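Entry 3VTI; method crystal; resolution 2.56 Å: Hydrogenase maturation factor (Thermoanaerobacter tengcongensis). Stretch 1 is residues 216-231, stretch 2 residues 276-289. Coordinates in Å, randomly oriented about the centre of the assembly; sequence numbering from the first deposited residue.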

ATOM      1  N   SER C 216       8.642   6.753 -30.652  1.00 54.59           N
ATOM      2  CA  SER C 216       8.807   7.610 -31.823  1.00 55.49           C
ATOM      3  C   SER C 216       9.561   6.896 -32.935  1.00 57.73           C
ATOM      4  O   SER C 216       9.512   7.319 -34.086  1.00 59.90           O
ATOM      5  CB  SER C 216       9.513   8.920 -31.457  1.00 54.45           C
ATOM      6  OG  SER C 216       8.632   9.830 -30.820  1.00 51.77           O
ATOM      7  N   GLY C 217      10.257   5.816 -32.593  1.00 57.77           N
ATOM      8  CA  GLY C 217      11.065   5.088 -33.559  1.00 59.95           C
ATOM      9  C   GLY C 217      12.243   5.921 -34.030  1.00 60.67           C
ATOM     10  O   GLY C 217      12.521   6.002 -35.232  1.00 62.99           O
ATOM     11  N   VAL C 218      12.931   6.542 -33.073  1.00 58.66           N
ATOM     12  CA  VAL C 218      14.073   7.409 -33.346  1.00 58.93           C
ATOM     13  C   VAL C 218      15.199   7.146 -32.349  1.00 58.13           C
ATOM     14  O   VAL C 218      15.069   6.311 -31.458  1.00 56.90           O
ATOM     15  CB  VAL C 218      13.689   8.911 -33.250  1.00 57.96           C
ATOM     16  CG1 VAL C 218      12.646   9.293 -34.305  1.00 59.34           C
ATOM     17  CG2 VAL C 218      13.210   9.268 -31.837  1.00 54.52           C
ATOM     18  N   GLY C 219      16.305   7.868 -32.503  1.00 58.77           N
ATOM     19  CA  GLY C 219      17.385   7.840 -31.524  1.00 58.18           C
ATOM     20  C   GLY C 219      17.562   9.196 -30.881  1.00 56.64           C
ATOM     21  O   GLY C 219      17.000  10.183 -31.353  1.00 56.65           O
ATOM     22  N   ILE C 220      18.322   9.246 -29.792  1.00 55.63           N
ATOM     23  CA  ILE C 220      18.566  10.507 -29.088  1.00 54.36           C
ATOM     24  C   ILE C 220      20.020  10.623 -28.644  1.00 55.11           C
ATOM     25  O   ILE C 220      20.578   9.702 -28.029  1.00 55.46           O
ATOM     26  CB  ILE C 220      17.614  10.718 -27.870  1.00 51.79           C
ATOM     27  CG1 ILE C 220      16.150  10.689 -28.324  1.00 51.20           C
ATOM     28  CG2 ILE C 220      17.901  12.064 -27.199  1.00 51.05           C
ATOM     29  CD1 ILE C 220      15.140  10.995 -27.244  1.00 48.90           C
ATOM     30  N   LYS C 221      20.603  11.762 -28.964  1.00 55.53           N
ATOM     31  CA  LYS C 221      21.930  12.065 -28.542  1.00 56.32           C
ATOM     32  C   LYS C 221      21.943  13.186 -27.548  1.00 54.89           C
ATOM     33  O   LYS C 221      21.453  14.251 -27.803  1.00 54.47           O
ATOM     34  CB  LYS C 221      22.789  12.424 -29.735  1.00 58.34           C
ATOM     35  CG  LYS C 221      24.227  12.659 -29.387  1.00 59.91           C
ATOM     36  CD  LYS C 221      25.098  12.503 -30.595  1.00 62.97           C
ATOM     37  CE  LYS C 221      25.414  11.062 -30.885  1.00 62.85           C
ATOM     38  NZ  LYS C 221      26.838  10.765 -30.694  1.00 64.85           N
ATOM     39  N   ILE C 222      22.520  12.918 -26.399  1.00 54.24           N
ATOM     40  CA  ILE C 222      22.714  13.951 -25.386  1.00 53.27           C
ATOM     41  C   ILE C 222      24.193  14.291 -25.133  1.00 55.14           C
ATOM     42  O   ILE C 222      25.107  13.554 -25.530  1.00 56.30           O
ATOM     43  CB  ILE C 222      21.969  13.641 -24.064  1.00 51.13           C
ATOM     44  CG1 ILE C 222      22.511  12.369 -23.404  1.00 51.46           C
ATOM     45  CG2 ILE C 222      20.464  13.555 -24.314  1.00 49.61           C
ATOM     46  CD1 ILE C 222      21.923  12.074 -22.021  1.00 49.41           C
ATOM     47  N   TYR C 223      24.413  15.425 -24.474  1.00 55.46           N
ATOM     48  CA  TYR C 223      25.757  15.957 -24.273  1.00 57.77           C
ATOM     49  C   TYR C 223      26.088  16.081 -22.794  1.00 57.57           C
ATOM     50  O   TYR C 223      25.420  16.804 -22.052  1.00 56.43           O
ATOM     51  CB  TYR C 223      25.936  17.284 -25.037  1.00 58.69           C
ATOM     52  CG  TYR C 223      25.825  17.088 -26.536  1.00 60.17           C
ATOM     53  CD1 TYR C 223      26.956  16.838 -27.312  1.00 62.96           C
ATOM     54  CD2 TYR C 223      24.580  17.100 -27.173  1.00 59.63           C
ATOM     55  CE1 TYR C 223      26.853  16.627 -28.694  1.00 64.97           C
ATOM     56  CE2 TYR C 223      24.464  16.888 -28.544  1.00 61.76           C
ATOM     57  CZ  TYR C 223      25.604  16.654 -29.299  1.00 64.14           C
ATOM     58  OH  TYR C 223      25.491  16.443 -30.652  1.00 65.88           O
ATOM     59  N   GLU C 224      27.116  15.347 -22.379  1.00 59.27           N
ATOM     60  CA  GLU C 224      27.574  15.326 -20.990  1.00 59.87           C
ATOM     61  C   GLU C 224      27.743  16.719 -20.377  1.00 59.61           C
ATOM     62  O   GLU C 224      27.166  17.004 -19.329  1.00 58.24           O
ATOM     63  CB  GLU C 224      28.885  14.541 -20.885  1.00 62.11           C
ATOM     64  CG  GLU C 224      29.421  14.394 -19.469  1.00 63.97           C
ATOM     65  CD  GLU C 224      30.683  13.555 -19.423  1.00 68.28           C
ATOM     66  OE1 GLU C 224      31.671  13.904 -20.123  1.00 71.11           O
ATOM     67  OE2 GLU C 224      30.680  12.545 -18.683  1.00 68.58           O
ATOM     68  N   GLU C 225      28.522  17.568 -21.045  1.00 61.18           N
ATOM     69  CA  GLU C 225      28.800  18.937 -20.594  1.00 62.10           C
ATOM     70  C   GLU C 225      27.565  19.829 -20.451  1.00 60.09           C
ATOM     71  O   GLU C 225      27.607  20.837 -19.747  1.00 60.21           O
ATOM     72  CB  GLU C 225      29.807  19.627 -21.528  1.00 64.71           C
ATOM     73  CG  GLU C 225      29.531  19.445 -23.022  1.00 67.68           C
ATOM     74  CD  GLU C 225      30.026  18.094 -23.544  1.00 71.65           C
ATOM     75  OE1 GLU C 225      31.244  17.837 -23.433  1.00 74.62           O
ATOM     76  OE2 GLU C 225      29.204  17.286 -24.045  1.00 70.98           O
ATOM     77  N   LYS C 226      26.478  19.452 -21.118  1.00 58.45           N
ATOM     78  CA  LYS C 226      25.256  20.243 -21.120  1.00 56.58           C
ATOM     79  C   LYS C 226      24.228  19.781 -20.099  1.00 54.04           C
ATOM     80  O   LYS C 226      23.185  20.408 -19.961  1.00 53.44           O
ATOM     81  CB  LYS C 226      24.628  20.257 -22.521  1.00 57.06           C
ATOM     82  CG  LYS C 226      25.330  21.176 -23.524  1.00 60.00           C
ATOM     83  CD  LYS C 226      25.113  22.652 -23.183  1.00 62.17           C
ATOM     84  CE  LYS C 226      26.173  23.535 -23.824  1.00 66.17           C
ATOM     85  NZ  LYS C 226      27.485  23.426 -23.118  1.00 68.07           N
ATOM     86  N   LEU C 227      24.519  18.703 -19.379  1.00 52.86           N
ATOM     87  CA  LEU C 227      23.567  18.151 -18.407  1.00 50.36           C
ATOM     88  C   LEU C 227      23.625  18.882 -17.066  1.00 49.68           C
ATOM     89  O   LEU C 227      24.687  18.951 -16.442  1.00 50.78           O
ATOM     90  CB  LEU C 227      23.780  16.646 -18.214  1.00 50.26           C
ATOM     91  CG  LEU C 227      23.611  15.743 -19.445  1.00 50.53           C
ATOM     92  CD1 LEU C 227      24.136  14.323 -19.194  1.00 50.03           C
ATOM     93  CD2 LEU C 227      22.163  15.712 -19.922  1.00 49.33           C
ATOM     94  N   PRO C 228      22.485  19.457 -16.635  1.00 47.97           N
ATOM     95  CA  PRO C 228      22.432  20.189 -15.372  1.00 47.79           C
ATOM     96  C   PRO C 228      22.307  19.262 -14.169  1.00 47.06           C
ATOM     97  O   PRO C 228      21.470  18.351 -14.153  1.00 45.87           O
ATOM     98  CB  PRO C 228      21.178  21.066 -15.517  1.00 46.74           C
ATOM     99  CG  PRO C 228      20.313  20.334 -16.455  1.00 45.78           C
ATOM    100  CD  PRO C 228      21.210  19.534 -17.371  1.00 46.68           C
ATOM    101  N   VAL C 229      23.137  19.504 -13.164  1.00 47.86           N
ATOM    102  CA  VAL C 229      23.168  18.651 -11.990  1.00 47.71           C
ATOM    103  C   VAL C 229      23.819  19.404 -10.838  1.00 49.20           C
ATOM    104  O   VAL C 229      24.921  19.962 -11.002  1.00 50.90           O
ATOM    105  CB  VAL C 229      23.918  17.299 -12.288  1.00 48.36           C
ATOM    106  CG1 VAL C 229      25.311  17.546 -12.886  1.00 49.36           C
ATOM    107  CG2 VAL C 229      23.979  16.413 -11.050  1.00 47.77           C
ATOM    108  N   LYS C 230      23.134  19.438  -9.692  1.00 48.33           N
ATOM    109  CA  LYS C 230      23.676  20.078  -8.496  1.00 49.60           C
ATOM    110  C   LYS C 230      24.925  19.338  -8.067  1.00 51.15           C
ATOM    111  O   LYS C 230      24.975  18.112  -8.126  1.00 51.15           O
ATOM    112  CB  LYS C 230      22.653  20.100  -7.358  1.00 49.00           C
ATOM    113  CG  LYS C 230      21.419  20.956  -7.639  1.00 48.29           C
ATOM    114  CD  LYS C 230      20.482  21.017  -6.443  1.00 48.27           C
ATOM    115  CE  LYS C 230      19.058  21.379  -6.878  1.00 47.81           C
ATOM    116  NZ  LYS C 230      18.887  22.797  -7.288  1.00 48.99           N
ATOM    117  N   GLU C 231      25.939  20.094  -7.659  1.00 53.09           N
ATOM    118  CA  GLU C 231      27.205  19.540  -7.199  1.00 55.12           C
ATOM    119  C   GLU C 231      27.018  18.481  -6.117  1.00 54.96           C
ATOM    120  O   GLU C 231      27.744  17.485  -6.085  1.00 56.20           O
ATOM    121  CB  GLU C 231      28.135  20.652  -6.696  1.00 57.29           C
ATOM    122  CG  GLU C 231      28.656  21.571  -7.796  1.00 59.47           C
ATOM    123  CD  GLU C 231      29.644  20.891  -8.725  1.00 61.43           C
ATOM    124  OE1 GLU C 231      30.542  20.179  -8.223  1.00 63.19           O
ATOM    125  OE2 GLU C 231      29.524  21.073  -9.956  1.00 61.81           O
ATOM    126  N   LYS C 276      14.740  27.636 -13.986  1.00 48.50           N
ATOM    127  CA  LYS C 276      15.961  28.454 -13.994  1.00 49.82           C
ATOM    128  C   LYS C 276      17.217  27.706 -14.445  1.00 49.74           C
ATOM    129  O   LYS C 276      18.139  28.315 -14.989  1.00 51.07           O
ATOM    130  CB  LYS C 276      16.208  29.096 -12.623  1.00 50.61           C
ATOM    131  CG  LYS C 276      15.128  30.062 -12.153  1.00 51.80           C
ATOM    132  CD  LYS C 276      15.132  31.374 -12.937  1.00 54.36           C
ATOM    133  CE  LYS C 276      14.065  32.340 -12.407  1.00 55.58           C
ATOM    134  NZ  LYS C 276      13.672  33.356 -13.432  1.00 56.60           N
ATOM    135  N   ASP C 277      17.251  26.396 -14.225  1.00 48.34           N
ATOM    136  CA  ASP C 277      18.439  25.598 -14.519  1.00 48.59           C
ATOM    137  C   ASP C 277      18.269  24.799 -15.790  1.00 47.83           C
ATOM    138  O   ASP C 277      19.027  23.859 -16.035  1.00 47.82           O
ATOM    139  CB  ASP C 277      18.771  24.652 -13.356  1.00 48.29           C
ATOM    140  CG  ASP C 277      18.973  25.385 -12.044  1.00 49.75           C
ATOM    141  OD1 ASP C 277      19.709  26.395 -12.033  1.00 52.78           O
ATOM    142  OD2 ASP C 277      18.395  24.948 -11.025  1.00 49.75           O
ATOM    143  N   ALA C 278      17.274  25.175 -16.596  1.00 47.46           N
ATOM    144  CA  ALA C 278      16.989  24.479 -17.853  1.00 46.86           C
ATOM    145  C   ALA C 278      18.161  24.524 -18.817  1.00 48.14           C
ATOM    146  O   ALA C 278      18.898  25.512 -18.869  1.00 49.45           O
ATOM    147  CB  ALA C 278      15.751  25.046 -18.510  1.00 46.69           C
ATOM    148  N   GLU C 279      18.320  23.439 -19.572  1.00 48.01           N
ATOM    149  CA  GLU C 279      19.335  23.341 -20.616  1.00 49.39           C
ATOM    150  C   GLU C 279      18.836  22.560 -21.833  1.00 48.96           C
ATOM    151  O   GLU C 279      18.066  21.607 -21.709  1.00 47.52           O
ATOM    152  CB  GLU C 279      20.612  22.663 -20.085  1.00 50.03           C
ATOM    153  CG  GLU C 279      21.283  23.326 -18.869  1.00 52.23           C
ATOM    154  CD  GLU C 279      22.157  24.539 -19.213  1.00 56.64           C
ATOM    155  OE1 GLU C 279      22.911  24.977 -18.310  1.00 58.53           O
ATOM    156  OE2 GLU C 279      22.102  25.053 -20.362  1.00 57.72           O
ATOM    157  N   ILE C 280      19.281  22.997 -23.010  1.00 50.50           N
ATOM    158  CA  ILE C 280      19.298  22.182 -24.212  1.00 50.67           C
ATOM    159  C   ILE C 280      20.324  21.082 -23.938  1.00 50.92           C
ATOM    160  O   ILE C 280      21.484  21.380 -23.642  1.00 51.73           O
ATOM    161  CB  ILE C 280      19.752  23.030 -25.437  1.00 52.93           C
ATOM    162  CG1 ILE C 280      18.734  24.149 -25.729  1.00 53.35           C
ATOM    163  CG2 ILE C 280      20.014  22.147 -26.668  1.00 52.99           C
ATOM    164  CD1 ILE C 280      19.136  25.097 -26.842  1.00 53.61           C
ATOM    165  N   ILE C 281      19.903  19.821 -24.019  1.00 50.17           N
ATOM    166  CA  ILE C 281      20.787  18.705 -23.655  1.00 50.86           C
ATOM    167  C   ILE C 281      21.137  17.738 -24.796  1.00 52.81           C
ATOM    168  O   ILE C 281      22.096  16.977 -24.684  1.00 53.52           O
ATOM    169  CB  ILE C 281      20.259  17.896 -22.437  1.00 48.95           C
ATOM    170  CG1 ILE C 281      18.877  17.302 -22.734  1.00 47.26           C
ATOM    171  CG2 ILE C 281      20.254  18.766 -21.173  1.00 48.10           C
ATOM    172  CD1 ILE C 281      18.471  16.169 -21.820  1.00 44.99           C
ATOM    173  N   GLY C 282      20.373  17.768 -25.885  1.00 53.87           N
ATOM    174  CA  GLY C 282      20.601  16.838 -26.972  1.00 55.86           C
ATOM    175  C   GLY C 282      19.773  17.048 -28.219  1.00 57.62           C
ATOM    176  O   GLY C 282      19.157  18.101 -28.407  1.00 57.62           O
ATOM    177  N   GLU C 283      19.772  16.020 -29.069  1.00 59.44           N
ATOM    178  CA  GLU C 283      19.147  16.050 -30.391  1.00 61.54           C
ATOM    179  C   GLU C 283      18.596  14.662 -30.727  1.00 61.74           C
ATOM    180  O   GLU C 283      19.201  13.646 -30.394  1.00 61.69           O
ATOM    181  CB  GLU C 283      20.164  16.495 -31.469  1.00 64.11           C
ATOM    182  CG  GLU C 283      19.531  16.912 -32.795  1.00 67.02           C
ATOM    183  CD  GLU C 283      20.541  17.289 -33.887  1.00 72.30           C
ATOM    184  OE1 GLU C 283      21.342  16.419 -34.307  1.00 75.03           O
ATOM    185  OE2 GLU C 283      20.509  18.452 -34.356  1.00 72.86           O
ATOM    186  N   VAL C 284      17.444  14.640 -31.393  1.00 62.33           N
ATOM    187  CA  VAL C 284      16.812  13.413 -31.859  1.00 63.02           C
ATOM    188  C   VAL C 284      17.490  12.904 -33.145  1.00 66.17           C
ATOM    189  O   VAL C 284      17.538  13.603 -34.163  1.00 67.66           O
ATOM    190  CB  VAL C 284      15.303  13.632 -32.087  1.00 62.38           C
ATOM    191  CG1 VAL C 284      14.658  12.402 -32.690  1.00 63.27           C
ATOM    192  CG2 VAL C 284      14.620  14.009 -30.784  1.00 59.52           C
ATOM    193  N   ASN C 285      18.001  11.677 -33.070  1.00 67.39           N
ATOM    194  CA  ASN C 285      18.788  11.046 -34.127  1.00 70.56           C
ATOM    195  C   ASN C 285      17.956  10.292 -35.142  1.00 72.19           C
ATOM    196  O   ASN C 285      16.753  10.102 -34.974  1.00 71.30           O
ATOM    197  CB  ASN C 285      19.773  10.037 -33.522  1.00 70.87           C
ATOM    198  CG  ASN C 285      21.023  10.683 -32.968  1.00 72.02           C
ATOM    199  OD1 ASN C 285      21.248  11.891 -33.116  1.00 74.34           O
ATOM    200  ND2 ASN C 285      21.863   9.870 -32.335  1.00 72.23           N
ATOM    201  N   ASP C 286      18.645   9.861 -36.192  1.00 75.16           N
ATOM    202  CA  ASP C 286      18.132   8.960 -37.210  1.00 77.35           C
ATOM    203  C   ASP C 286      18.315   7.536 -36.683  1.00 77.21           C
ATOM    204  O   ASP C 286      17.528   6.636 -36.995  1.00 77.85           O
ATOM    205  CB  ASP C 286      18.950   9.150 -38.508  1.00 80.47           C
ATOM    206  CG  ASP C 286      18.163   8.807 -39.770  1.00 82.99           C
ATOM    207  OD1 ASP C 286      16.916   8.885 -39.762  1.00 83.16           O
ATOM    208  OD2 ASP C 286      18.799   8.472 -40.789  1.00 86.17           O
ATOM    209  N   SER C 287      19.378   7.351 -35.895  1.00 76.42           N
ATOM    210  CA  SER C 287      19.734   6.066 -35.316  1.00 76.22           C
ATOM    211  C   SER C 287      18.664   5.701 -34.319  1.00 74.07           C
ATOM    212  O   SER C 287      18.115   6.577 -33.649  1.00 72.19           O
ATOM    213  CB  SER C 287      21.075   6.177 -34.590  1.00 76.11           C
ATOM    214  OG  SER C 287      20.999   7.081 -33.495  1.00 72.47           O
ATOM    215  N   LYS C 288      18.355   4.420 -34.199  1.00 74.26           N
ATOM    216  CA  LYS C 288      17.378   4.026 -33.192  1.00 71.65           C
ATOM    217  C   LYS C 288      18.075   3.750 -31.860  1.00 69.90           C
ATOM    218  O   LYS C 288      17.753   2.793 -31.151  1.00 69.23           O
ATOM    219  CB  LYS C 288      16.519   2.866 -33.704  1.00 73.10           C
ATOM    220  CG  LYS C 288      15.597   3.302 -34.843  1.00 74.59           C
ATOM    221  CD  LYS C 288      14.761   2.171 -35.420  1.00 77.56           C
ATOM    222  CE  LYS C 288      13.879   2.707 -36.549  1.00 79.70           C
ATOM    223  NZ  LYS C 288      13.081   1.639 -37.213  1.00 82.15           N
ATOM    224  N   LEU C 289      19.028   4.622 -31.530  1.00 69.07           N
ATOM    225  CA  LEU C 289      19.912   4.445 -30.383  1.00 68.31           C
ATOM    226  C   LEU C 289      19.925   5.648 -29.435  1.00 66.08           C
ATOM    227  O   LEU C 289      19.681   6.788 -29.848  1.00 65.33           O
ATOM    228  CB  LEU C 289      21.341   4.160 -30.853  1.00 70.55           C
ATOM    229  CG  LEU C 289      21.751   2.787 -31.396  1.00 73.25           C
ATOM    230  CD1 LEU C 289      21.357   1.657 -30.444  1.00 72.49           C
ATOM    231  CD2 LEU C 289      21.208   2.530 -32.808  1.00 76.05           C
TER

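Strands 219-223 and 279-285 run antiparallel, with 159° between their directions. Lys 221 and Glu 283 form a hydrogen-bonded pair: Lys 221 N donates to Glu 283 O at 2.7 Å. Next along, Asn 285 N donates to Gly 219 O at a very short 2.5 Å, while the return bond from Gly 219 N to Asn 285 O is weak at 3.4 Å. Tyr 223 N to Ile 281 O, 2.8 Å, extends the ladder. Past the strand, Leu 289 O accepts from Ile 220 N at 2.8 Å.

Ile 220 and Val 284 point to the same face of the sheet. Ile 220 is m at chi1 and t at chi2, and its CG1 lies 4.4 Å from Val 284 CG2. Val 284 is t, which leaves CG1 3.6 Å from Val 218 CG2. At Gly 282 a CB would point to this face and clash with Ile 222 CG2.

Ile 281 takes chi1 p. Its CG2 meets Leu 227 CD2 at 3.8 Å and Pro 228 CD at 4.0 Å, and its CD1 reaches Ile 222 CG2 at 4.1 Å. These contacts are apolar.

The other face carries Lys 221, Glu 283 and Asn 285. Asn 285 is m, and its ND2 donates to Ser 287 OG at 3.1 Å, tying it to the loop that follows.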